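Aldose-aldose oxidoreductase (Caulobacter crescentus, PDB 5A04) probably oxidises one aldose sugar while reducing another, using a bound NADP(H) cofactor that passes the hydride between them. Local coordinates at residues K104-N108 / M184-Y189; G180-M184 / I324-Y328. One frame throughout, in Å; residues are numbered along the deposited sequence.

Contact 1 of 2, residues K104-N108 / M184-Y189. With BGC (beta-D-glucopyranose), chain H; NDP (NADPH dihydro-nicotinamide-adenine-dinucleotide phosphate), chain G.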
loop_
_atom_site.group_PDB
_atom_site.type_symbol
_atom_site.label_atom_id
_atom_site.label_comp_id
_atom_site.label_asym_id
_atom_site.label_seq_id
_atom_site.Cartn_x
_atom_site.Cartn_y
_atom_site.Cartn_z
ATOM N N LYS A 104 -18.240 2.790 -15.436
ATOM C CA LYS A 104 -17.061 3.553 -15.052
ATOM C C LYS A 104 -15.956 3.363 -16.080
ATOM O O LYS A 104 -15.988 2.413 -16.858
ATOM C CB LYS A 104 -16.562 3.141 -13.656
ATOM C CG LYS A 104 -16.617 1.627 -13.320
ATOM C CD LYS A 104 -15.773 0.728 -14.238
ATOM C CE LYS A 104 -14.287 1.070 -14.229
ATOM N NZ LYS A 104 -13.542 0.207 -15.201
ATOM N N PRO A 105 -14.988 4.292 -16.125
ATOM C CA PRO A 105 -15.042 5.618 -15.509
ATOM C C PRO A 105 -16.140 6.413 -16.218
ATOM O O PRO A 105 -16.410 6.130 -17.382
ATOM C CB PRO A 105 -13.639 6.184 -15.784
ATOM C CG PRO A 105 -13.259 5.540 -17.095
ATOM C CD PRO A 105 -13.775 4.114 -16.944
ATOM N N MET A 106 -16.783 7.338 -15.527
ATOM C CA MET A 106 -17.936 8.038 -16.093
ATOM C C MET A 106 -17.664 8.669 -17.460
ATOM O O MET A 106 -18.423 8.447 -18.407
ATOM C CB MET A 106 -18.414 9.098 -15.117
ATOM C CG MET A 106 -19.624 9.897 -15.599
ATOM S SD MET A 106 -20.161 10.885 -14.202
ATOM C CE MET A 106 -21.656 11.615 -14.876
ATOM N N ALA A 107 -16.573 9.429 -17.570
ATOM C CA ALA A 107 -16.179 10.019 -18.851
ATOM C C ALA A 107 -14.699 10.385 -18.789
ATOM O O ALA A 107 -14.050 10.141 -17.772
ATOM C CB ALA A 107 -17.039 11.245 -19.164
ATOM N N ASN A 108 -14.163 10.983 -19.849
ATOM C CA ASN A 108 -12.726 11.298 -19.867
ATOM C C ASN A 108 -12.328 12.445 -18.947
ATOM O O ASN A 108 -11.174 12.529 -18.516
ATOM C CB ASN A 108 -12.262 11.645 -21.285
ATOM C CG ASN A 108 -12.358 10.472 -22.245
ATOM O OD1 ASN A 108 -12.635 9.335 -21.847
ATOM N ND2 ASN A 108 -12.133 10.747 -23.523
ATOM N N MET A 184 -7.717 5.220 -15.311
ATOM C CA MET A 184 -9.070 5.343 -15.833
ATOM C C MET A 184 -9.798 4.003 -15.718
ATOM O O MET A 184 -10.992 3.969 -15.420
ATOM C CB MET A 184 -9.036 5.841 -17.286
ATOM C CG MET A 184 -8.656 7.307 -17.420
ATOM S SD MET A 184 -9.861 8.389 -16.629
ATOM C CE MET A 184 -11.182 8.333 -17.814
ATOM N N ASP A 185 -9.064 2.904 -15.859
ATOM C CA ASP A 185 -9.703 1.597 -15.978
ATOM C C ASP A 185 -9.822 0.811 -14.686
ATOM O O ASP A 185 -10.867 0.220 -14.402
ATOM C CB ASP A 185 -8.943 0.735 -16.980
ATOM C CG ASP A 185 -9.627 -0.592 -17.221
ATOM O OD1 ASP A 185 -10.719 -0.587 -17.839
ATOM O OD2 ASP A 185 -9.093 -1.628 -16.770
ATOM N N ILE A 186 -8.730 0.749 -13.940
ATOM C CA ILE A 186 -8.657 -0.173 -12.822
ATOM C C ILE A 186 -8.243 0.573 -11.551
ATOM O O ILE A 186 -8.728 0.282 -10.449
ATOM C CB ILE A 186 -7.689 -1.364 -13.161
ATOM C CG1 ILE A 186 -7.608 -2.338 -11.998
ATOM C CG2 ILE A 186 -6.311 -0.880 -13.605
ATOM C CD1 ILE A 186 -8.953 -2.942 -11.665
ATOM N N GLY A 187 -7.378 1.569 -11.697
ATOM C CA GLY A 187 -6.978 2.380 -10.557
ATOM C C GLY A 187 -8.141 3.134 -9.940
ATOM O O GLY A 187 -8.146 3.429 -8.741
ATOM N N ILE A 188 -9.147 3.429 -10.756
ATOM C CA ILE A 188 -10.350 4.076 -10.255
ATOM C C ILE A 188 -11.004 3.260 -9.120
ATOM O O ILE A 188 -11.654 3.833 -8.239
ATOM C CB ILE A 188 -11.351 4.308 -11.412
ATOM C CG1 ILE A 188 -12.517 5.199 -10.963
ATOM C CG2 ILE A 188 -11.818 2.973 -11.988
ATOM C CD1 ILE A 188 -13.334 5.748 -12.133
ATOM N N TYR A 189 -10.819 1.937 -9.103
ATOM C CA TYR A 189 -11.355 1.165 -7.968
ATOM C C TYR A 189 -10.648 1.498 -6.653
ATOM O O TYR A 189 -11.272 1.482 -5.585
ATOM C CB TYR A 189 -11.263 -0.346 -8.218
ATOM C CG TYR A 189 -12.234 -0.849 -9.262
ATOM C CD1 TYR A 189 -11.879 -0.882 -10.606
ATOM C CD2 TYR A 189 -13.495 -1.307 -8.901
ATOM C CE1 TYR A 189 -12.761 -1.349 -11.570
ATOM C CE2 TYR A 189 -14.380 -1.784 -9.856
ATOM C CZ TYR A 189 -14.009 -1.801 -11.182
ATOM O OH TYR A 189 -14.890 -2.269 -12.129
HETATM C C2 BGC H . -12.107 -3.020 -15.739
HETATM C C3 BGC H . -11.554 -4.329 -16.319
HETATM C C4 BGC H . -11.057 -5.215 -15.215
HETATM C C5 BGC H . -12.113 -5.398 -14.137
HETATM C C6 BGC H . -11.480 -6.125 -12.922
HETATM C C1 BGC H . -13.141 -3.405 -14.778
HETATM O O1 BGC H . -13.807 -2.240 -14.292
HETATM O O2 BGC H . -12.636 -2.233 -16.799
HETATM O O3 BGC H . -10.500 -3.980 -17.203
HETATM O O4 BGC H . -10.690 -6.477 -15.750
HETATM O O5 BGC H . -12.590 -4.150 -13.688
HETATM O O6 BGC H . -12.490 -6.485 -11.970
HETATM P PA NDP G . -15.086 -4.391 -24.982
HETATM O O1A NDP G . -14.048 -3.867 -25.911
HETATM O O2A NDP G . -15.045 -5.842 -24.591
HETATM O O5B NDP G . -16.590 -4.072 -25.565
HETATM C C5B NDP G . -16.657 -2.727 -25.946
HETATM C C4B NDP G . -17.864 -2.642 -26.892
HETATM O O4B NDP G . -18.238 -1.282 -27.119
HETATM C C3B NDP G . -17.493 -3.246 -28.267
HETATM O O3B NDP G . -17.694 -4.624 -28.288
HETATM C C2B NDP G . -18.562 -2.599 -29.157
HETATM O O2B NDP G . -19.722 -3.189 -29.057
HETATM C C1B NDP G . -18.735 -1.192 -28.439
HETATM N N9A NDP G . -18.052 -0.112 -29.157
HETATM C C8A NDP G . -18.636 1.024 -29.707
HETATM N N7A NDP G . -17.748 1.824 -30.329
HETATM C C5A NDP G . -16.522 1.169 -30.174
HETATM C C6A NDP G . -15.218 1.495 -30.592
HETATM N N6A NDP G . -14.985 2.655 -31.297
HETATM N N1A NDP G . -14.154 0.681 -30.316
HETATM C C2A NDP G . -14.468 -0.465 -29.602
HETATM N N3A NDP G . -15.644 -0.899 -29.136
HETATM C C4A NDP G . -16.685 -0.049 -29.445
HETATM O O3 NDP G . -14.835 -3.421 -23.658
HETATM P PN NDP G . -15.417 -3.966 -22.238
HETATM O O1N NDP G . -16.815 -4.429 -22.315
HETATM O O2N NDP G . -14.352 -4.601 -21.371
HETATM O O5D NDP G . -15.533 -2.420 -21.408
HETATM C C5D NDP G . -16.530 -1.585 -21.930
HETATM C C4D NDP G . -16.904 -0.572 -20.812
HETATM O O4D NDP G . -17.275 -1.324 -19.615
HETATM C C3D NDP G . -15.672 0.313 -20.391
HETATM O O3D NDP G . -16.124 1.628 -20.019
HETATM C C2D NDP G . -15.133 -0.394 -19.156
HETATM O O2D NDP G . -14.533 0.506 -18.240
HETATM C C1D NDP G . -16.468 -0.929 -18.530
HETATM N N1N NDP G . -16.212 -2.141 -17.748
HETATM C C2N NDP G . -16.657 -2.227 -16.439
HETATM C C3N NDP G . -16.434 -3.375 -15.732
HETATM C C7N NDP G . -16.897 -3.468 -14.349
HETATM O O7N NDP G . -16.578 -4.417 -13.608
HETATM N N7N NDP G . -17.729 -2.472 -13.846
HETATM C C4N NDP G . -15.724 -4.548 -16.314
HETATM C C5N NDP G . -15.256 -4.341 -17.692
HETATM C C6N NDP G . -15.505 -3.208 -18.347
HETATM P P2B NDP G . -20.647 -3.397 -30.496
HETATM O O1X NDP G . -20.677 -1.975 -31.010
HETATM O O2X NDP G . -19.753 -4.354 -31.222
HETATM O O3X NDP G . -21.963 -3.953 -29.957
#
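Lys-104 reaches across to helix 182-198 and gives a hydrogen bond from NZ to the backbone O of Asp-185, 2.8 Å long, on a lone pair in the carbonyl plane. The same NZ donates to glucose O1 at 2.6 Å and to the ribose hydroxyl O2D of NADPH, so three oxygens surround NZ, and the lysine's own O accepts a bond from O2D; Asp-185 OD1 adds only a long salt bridge. Bends at chi2 and chi3 (61° and 59°) turn the chain so that NZ arrives at glucose O1 and the Asp-185 carbonyl together. Tyr-189 meets glucose O1 from its ring edge, OH to O1 a very short 2.4 Å, while the carboxylate of Asp-185 takes O2 on OD1 (2.7 Å) and O3 on OD2; Arg-172 makes a salt bridge to OD1. Shortened to an alanine here, the lysine would no longer supply NZ, and glucose O1 and the Asp-185 carbonyl would probably lose their shared donor. The loop belongs to the Rossmann domain and the helix to the C-terminal alpha/beta domain, so the pocket for cofactor and sugar lies at their seam, consistent with an active site there. Pro-105, after a cis peptide bond, lies crosswise to Met-184, its CG 3.6 Å from the methyl CE, which also rests near Ala-107 O. Ile-188 CD1 packs on Pro-105 CB at 3.7 Å, and its CG2 touches Lys-104 CE.

Contact 2 of 2, residues G180-M184 / I324-Y328; sequences GGSLM and IEAIY
Gly-180 brings its CA to 3.7 Å from Tyr-328 OH, where two helices of the C-terminal alpha/beta domain, 182-198 and 314-333, pack against each other on one side of its mixed sheet. Gly-181, the N-cap of helix 182-198, accepts a backbone bond from Met-184 N on its O, in the first turn. Glu-222 ties the two sides together from outside: its carboxylate takes hydrogen bonds from Gly-181 N, Leu-183 N and Tyr-328 OH, fixing the end of the tyrosine at the start of the helix. Leu-183 carries most of the apolar contact. Chi1 of -179° swings its CG away from the backbone N and toward helix 314-333, and CD2 enters a hollow formed by Ile-324, Ile-327 and the ring of Tyr-328. Leu-183 CD2 sits over one face of that ring in a CH-pi contact, 4.0 Å from the centroid and 14° off the normal, and meets Ile-327 CG2 at 3.6 Å. Leu-183 and Ile-324 run past each other in opposite directions, CG against CG1. Beyond them, Ile-225 and Phe-227 of strand 224-230 touch both Leu-183 and Ile-327, seating the pair of helices on the sheet. Met-184 crosses Tyr-328 at about a right angle, CG to OH 3.6 Å, and its SD ends 4.0 Å from Ile-324 CG2.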
loop_
_atom_site.group_PDB
_atom_site.type_symbol
_atom_site.label_atom_id
_atom_site.label_comp_id
_atom_site.label_asym_id
_atom_site.label_seq_id
_atom_site.Cartn_x
_atom_site.Cartn_y
_atom_site.Cartn_z
ATOM N N GLY A 180 -7.220 7.739 -20.914
ATOM C CA GLY A 180 -6.109 7.601 -19.986
ATOM C C GLY A 180 -5.824 6.120 -19.811
ATOM O O GLY A 180 -6.510 5.284 -20.400
ATOM N N GLY A 181 -4.817 5.809 -19.001
ATOM C CA GLY A 181 -4.343 4.446 -18.833
ATOM C C GLY A 181 -4.942 3.730 -17.636
ATOM O O GLY A 181 -6.157 3.786 -17.414
ATOM N N SER A 182 -4.091 3.061 -16.857
ATOM C CA SER A 182 -4.570 2.229 -15.744
ATOM C C SER A 182 -5.491 2.962 -14.764
ATOM O O SER A 182 -6.431 2.373 -14.244
ATOM C CB SER A 182 -3.383 1.633 -14.974
ATOM O OG SER A 182 -2.737 2.624 -14.180
ATOM N N LEU A 183 -5.242 4.245 -14.517
ATOM C CA LEU A 183 -6.061 4.970 -13.555
ATOM C C LEU A 183 -7.511 5.052 -14.008
ATOM O O LEU A 183 -8.423 4.988 -13.194
ATOM C CB LEU A 183 -5.509 6.379 -13.333
ATOM C CG LEU A 183 -6.254 7.251 -12.314
ATOM C CD1 LEU A 183 -6.388 6.517 -10.966
ATOM C CD2 LEU A 183 -5.538 8.595 -12.141
ATOM N N MET A 184 -7.717 5.220 -15.311
ATOM C CA MET A 184 -9.070 5.343 -15.833
ATOM C C MET A 184 -9.798 4.003 -15.718
ATOM O O MET A 184 -10.992 3.969 -15.420
ATOM C CB MET A 184 -9.036 5.841 -17.286
ATOM C CG MET A 184 -8.656 7.307 -17.420
ATOM S SD MET A 184 -9.861 8.389 -16.629
ATOM C CE MET A 184 -11.182 8.333 -17.814
ATOM N N ILE A 324 -9.199 12.191 -10.179
ATOM C CA ILE A 324 -8.360 11.640 -11.241
ATOM C C ILE A 324 -7.585 12.749 -11.961
ATOM O O ILE A 324 -6.379 12.615 -12.201
ATOM C CB ILE A 324 -9.210 10.817 -12.243
ATOM C CG1 ILE A 324 -9.553 9.462 -11.599
ATOM C CG2 ILE A 324 -8.465 10.608 -13.550
ATOM C CD1 ILE A 324 -10.650 8.682 -12.323
ATOM N N GLU A 325 -8.265 13.851 -12.274
ATOM C CA GLU A 325 -7.568 14.998 -12.871
ATOM C C GLU A 325 -6.448 15.482 -11.952
ATOM O O GLU A 325 -5.342 15.787 -12.424
ATOM C CB GLU A 325 -8.551 16.131 -13.176
ATOM C CG GLU A 325 -9.432 15.813 -14.389
ATOM C CD GLU A 325 -10.092 17.030 -15.025
ATOM O OE1 GLU A 325 -9.891 18.169 -14.519
ATOM O OE2 GLU A 325 -10.813 16.828 -16.036
ATOM N N ALA A 326 -6.709 15.521 -10.646
ATOM C CA ALA A 326 -5.690 15.982 -9.693
ATOM C C ALA A 326 -4.523 15.003 -9.580
ATOM O O ALA A 326 -3.376 15.425 -9.404
ATOM C CB ALA A 326 -6.305 16.233 -8.323
ATOM N N ILE A 327 -4.813 13.702 -9.642
ATOM C CA ILE A 327 -3.761 12.677 -9.619
ATOM C C ILE A 327 -2.840 12.841 -10.836
ATOM O O ILE A 327 -1.616 12.844 -10.704
ATOM C CB ILE A 327 -4.354 11.244 -9.586
ATOM C CG1 ILE A 327 -5.090 11.019 -8.261
ATOM C CG2 ILE A 327 -3.245 10.181 -9.805
ATOM C CD1 ILE A 327 -6.114 9.856 -8.310
ATOM N N TYR A 328 -3.424 12.990 -12.019
ATOM C CA TYR A 328 -2.613 13.159 -13.210
ATOM C C TYR A 328 -1.770 14.441 -13.096
ATOM O O TYR A 328 -0.593 14.455 -13.467
ATOM C CB TYR A 328 -3.503 13.190 -14.451
ATOM C CG TYR A 328 -3.965 11.830 -14.944
ATOM C CD1 TYR A 328 -3.081 10.761 -15.049
ATOM C CD2 TYR A 328 -5.274 11.641 -15.361
ATOM C CE1 TYR A 328 -3.507 9.518 -15.534
ATOM C CE2 TYR A 328 -5.709 10.420 -15.835
ATOM C CZ TYR A 328 -4.822 9.363 -15.931
ATOM O OH TYR A 328 -5.267 8.160 -16.430
#

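From the N terminus the chain first builds most of the Rossmann sheet and, after strand 99-102, lays down loop 104-108. Helix 182-198 then returns to that loop, and contact 1 closes a circuit of 75 intervening residues across the two domains. Contact 2 starts at the glycines leading into the same helix and its first turn, and closes a longer circuit when helix 314-333 arrives, after most of the C-terminal sheet has been made. They cross, since 180-184 begins inside the loop of contact 1 while its partner 324-328 comes after that loop has closed. Met-184 serves both, and Ile-188 CD1 lies 4.0 Å from Ile-324 CD1, so helix 182-198 links the ligand cleft to the domain's helical layer.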